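Local coordinates for aminoglycoside phosphotransferase (Streptomyces rimosus, PDB 6FUC), which probably phosphorylates the 3''-hydroxyl of streptomycin with ATP as phosphate donor, a modification that confers resistance to this aminoglycoside antibiotic, at residues Q66-P71 against A205-L210. Sequence-based numbering, arbitrary orientation.
Sequences QDIPGP and AGFIDL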
ATOM      1  N   GLN A  66      -4.686  17.456   0.949  1.00  7.99           N
ATOM      2  CA  GLN A  66      -5.196  17.138  -0.373  1.00  8.32           C
ATOM      3  C   GLN A  66      -6.666  16.713  -0.407  1.00  8.66           C
ATOM      4  O   GLN A  66      -7.170  16.281  -1.427  1.00 10.08           O
ATOM      5  CB  GLN A  66      -4.349  16.095  -1.063  1.00  7.95           C
ATOM      6  CG  GLN A  66      -2.901  16.529  -1.231  1.00  7.83           C
ATOM      7  CD  GLN A  66      -2.809  17.744  -2.132  1.00  8.25           C
ATOM      8  OE1 GLN A  66      -3.241  17.670  -3.292  1.00  8.99           O
ATOM      9  NE2 GLN A  66      -2.250  18.824  -1.635  1.00  8.94           N
ATOM     10  N   ASP A  67      -7.315  16.793   0.737  1.00  9.23           N
ATOM     11  CA  ASP A  67      -8.744  16.367   0.815  1.00 10.70           C
ATOM     12  C   ASP A  67      -8.983  14.929   0.422  1.00 10.17           C
ATOM     13  O   ASP A  67      -9.977  14.621  -0.264  1.00 13.07           O
ATOM     14  CB  ASP A  67      -9.684  17.318   0.100  1.00 13.93           C
ATOM     15  CG  ASP A  67     -11.092  17.167   0.515  1.00 18.83           C
ATOM     16  OD1 ASP A  67     -11.410  16.794   1.659  1.00 23.53           O
ATOM     17  OD2 ASP A  67     -11.945  17.488  -0.310  1.00 25.65           O
ATOM     18  N   ILE A  68      -8.070  14.049   0.796  1.00  9.58           N
ATOM     19  CA  ILE A  68      -8.191  12.603   0.625  1.00  8.95           C
ATOM     20  C   ILE A  68      -8.124  12.012   2.015  1.00  8.80           C
ATOM     21  O   ILE A  68      -7.183  12.315   2.760  1.00  9.76           O
ATOM     22  CB  ILE A  68      -7.050  12.010  -0.220  1.00  9.24           C
ATOM     23  CG1 ILE A  68      -6.973  12.634  -1.609  1.00  9.99           C
ATOM     24  CG2 ILE A  68      -7.180  10.503  -0.317  1.00  9.42           C
ATOM     25  CD1 ILE A  68      -8.189  12.484  -2.479  1.00 10.52           C
ATOM     26  N   PRO A  69      -9.077  11.173   2.434  1.00  9.47           N
ATOM     27  CA  PRO A  69      -9.095  10.753   3.819  1.00  9.20           C
ATOM     28  C   PRO A  69      -7.977   9.758   4.140  1.00  8.34           C
ATOM     29  O   PRO A  69      -7.726   8.787   3.443  1.00  8.61           O
ATOM     30  CB  PRO A  69     -10.475  10.091   3.951  1.00 10.64           C
ATOM     31  CG  PRO A  69     -10.798   9.590   2.560  1.00 11.44           C
ATOM     32  CD  PRO A  69     -10.249  10.675   1.686  1.00 11.47           C
ATOM     33  N   GLY A  70      -7.320  10.011   5.264  1.00  9.46           N
ATOM     34  CA  GLY A  70      -6.144   9.247   5.676  1.00  8.73           C
ATOM     35  C   GLY A  70      -5.770   9.636   7.099  1.00  8.69           C
ATOM     36  O   GLY A  70      -6.450  10.397   7.764  1.00 10.22           O
ATOM     37  N   PRO A  71      -4.676   9.086   7.599  1.00  8.23           N
ATOM     38  CA  PRO A  71      -4.200   9.374   8.952  1.00  8.40           C
ATOM     39  C   PRO A  71      -3.673  10.792   9.067  1.00  7.92           C
ATOM     40  O   PRO A  71      -3.394  11.460   8.051  1.00  9.24           O
ATOM     41  CB  PRO A  71      -3.096   8.358   9.162  1.00  9.50           C
ATOM     42  CG  PRO A  71      -3.062   7.478   8.002  1.00 10.52           C
ATOM     43  CD  PRO A  71      -3.758   8.194   6.890  1.00  9.19           C
ATOM     44  N   ALA A 205     -13.695   4.959   4.757  1.00  8.82           N
ATOM     45  CA  ALA A 205     -13.303   5.838   5.856  1.00  8.97           C
ATOM     46  C   ALA A 205     -11.970   6.502   5.594  1.00  9.38           C
ATOM     47  O   ALA A 205     -11.777   7.680   5.975  1.00 10.93           O
ATOM     48  CB  ALA A 205     -13.241   5.074   7.178  1.00 10.02           C
ATOM     49  N   GLY A 206     -11.028   5.797   5.000  1.00  8.32           N
ATOM     50  CA  GLY A 206      -9.746   6.412   4.648  1.00  8.40           C
ATOM     51  C   GLY A 206      -8.788   5.362   4.196  1.00  7.28           C
ATOM     52  O   GLY A 206      -9.080   4.169   4.217  1.00 10.03           O
ATOM     53  N   PHE A 207      -7.623   5.830   3.777  1.00  7.27           N
ATOM     54  CA  PHE A 207      -6.515   4.979   3.359  1.00  7.75           C
ATOM     55  C   PHE A 207      -5.421   4.989   4.435  1.00  7.81           C
ATOM     56  O   PHE A 207      -5.247   6.015   5.091  1.00  9.26           O
ATOM     57  CB  PHE A 207      -5.925   5.502   2.062  1.00  8.14           C
ATOM     58  CG  PHE A 207      -6.893   5.527   0.915  1.00  8.52           C
ATOM     59  CD1 PHE A 207      -7.226   4.384   0.248  1.00  9.40           C
ATOM     60  CD2 PHE A 207      -7.516   6.701   0.531  1.00 10.59           C
ATOM     61  CE1 PHE A 207      -8.130   4.390  -0.812  1.00 10.37           C
ATOM     62  CE2 PHE A 207      -8.432   6.712  -0.535  1.00 12.15           C
ATOM     63  CZ  PHE A 207      -8.688   5.544  -1.197  1.00 10.86           C
ATOM     64  N   ILE A 208      -4.704   3.879   4.569  1.00  7.14           N
ATOM     65  CA  ILE A 208      -3.578   3.798   5.466  1.00  7.38           C
ATOM     66  C   ILE A 208      -2.343   3.256   4.726  1.00  6.66           C
ATOM     67  O   ILE A 208      -2.451   2.864   3.564  1.00  7.58           O
ATOM     68  CB  ILE A 208      -3.901   2.954   6.715  1.00  8.23           C
ATOM     69  CG1 ILE A 208      -4.187   1.488   6.346  1.00  8.69           C
ATOM     70  CG2 ILE A 208      -5.015   3.568   7.530  1.00  9.17           C
ATOM     71  CD1 ILE A 208      -4.085   0.532   7.512  1.00 10.80           C
ATOM     72  N   ASP A 209      -1.216   3.241   5.405  1.00  7.32           N
ATOM     73  CA  ASP A 209       0.013   2.621   4.890  1.00  8.17           C
ATOM     74  C   ASP A 209       0.426   3.242   3.547  1.00  7.32           C
ATOM     75  O   ASP A 209       0.565   2.602   2.506  1.00  7.94           O
ATOM     76  CB  ASP A 209      -0.056   1.107   4.903  1.00 10.29           C
ATOM     77  CG  ASP A 209      -0.025   0.584   6.380  1.00 14.50           C
ATOM     78  OD1 ASP A 209       0.318   1.318   7.324  1.00 18.33           O
ATOM     79  OD2 ASP A 209      -0.404  -0.579   6.595  1.00 17.40           O
ATOM     80  N   LEU A 210       0.676   4.570   3.657  1.00  7.07           N
ATOM     81  CA  LEU A 210       0.912   5.467   2.524  1.00  7.09           C
ATOM     82  C   LEU A 210       2.344   5.667   2.151  1.00  6.60           C
ATOM     83  O   LEU A 210       2.684   6.585   1.410  1.00  6.92           O
ATOM     84  CB  LEU A 210       0.224   6.802   2.838  1.00  7.98           C
ATOM     85  CG  LEU A 210      -1.275   6.767   2.943  1.00 10.29           C
ATOM     86  CD1 LEU A 210      -1.834   7.918   3.723  1.00 14.53           C
ATOM     87  CD2 LEU A 210      -1.896   6.727   1.580  1.00 11.38           C
TER
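Phe-207 N donates a hydrogen bond to Pro-69 O, 3.0 Å long and fairly straight (164° at the hydrogen), although the donor stands above the carbonyl plane. Next in the loop, Gly-70 CA makes a CA-H...O contact with Phe-207 O at 3.4 Å, and Pro-71 CD lies 3.2 Å from the same oxygen. That buried carbonyl has no conventional hydrogen-bond partner, and the two C-H groups, each beside a backbone N, probably compensate weakly. Gly-206 suits the close approach, since a CB would point at the loop and sit tightly against Pro-69 O. Pro-69, a short rigid ring, lays CB 3.4 Å from Ala-205 O. In the kinase-like fold of this phosphotransferase family, the loop between helix 50-63 and strand 73-79 of the N-terminal sheet meets the outer strand 204-207 of a small sheet in the C-terminal part; that strand leads into Asp-209 and Leu-210, probably matching the start of the protein-kinase DFG motif. Ala-205 and Gly-206 form a classic beta bulge opposite Ile-196. Ile-68 turns CG2 anti to its backbone N and brings it obliquely to the Phe-207 ring, 3.9 Å from CD2; that ring packs on Ala-113 and Val-114 of helix 100-117. Pro-71 CD meets Leu-210 CD1 at 3.7 Å, and Leu-210 also touches Leu-63. His-187 NE2 hydrogen-bonds to Ile-208 O just past the strand, and Arg-116 NH2 ties Asp-67 O to helix 100-117.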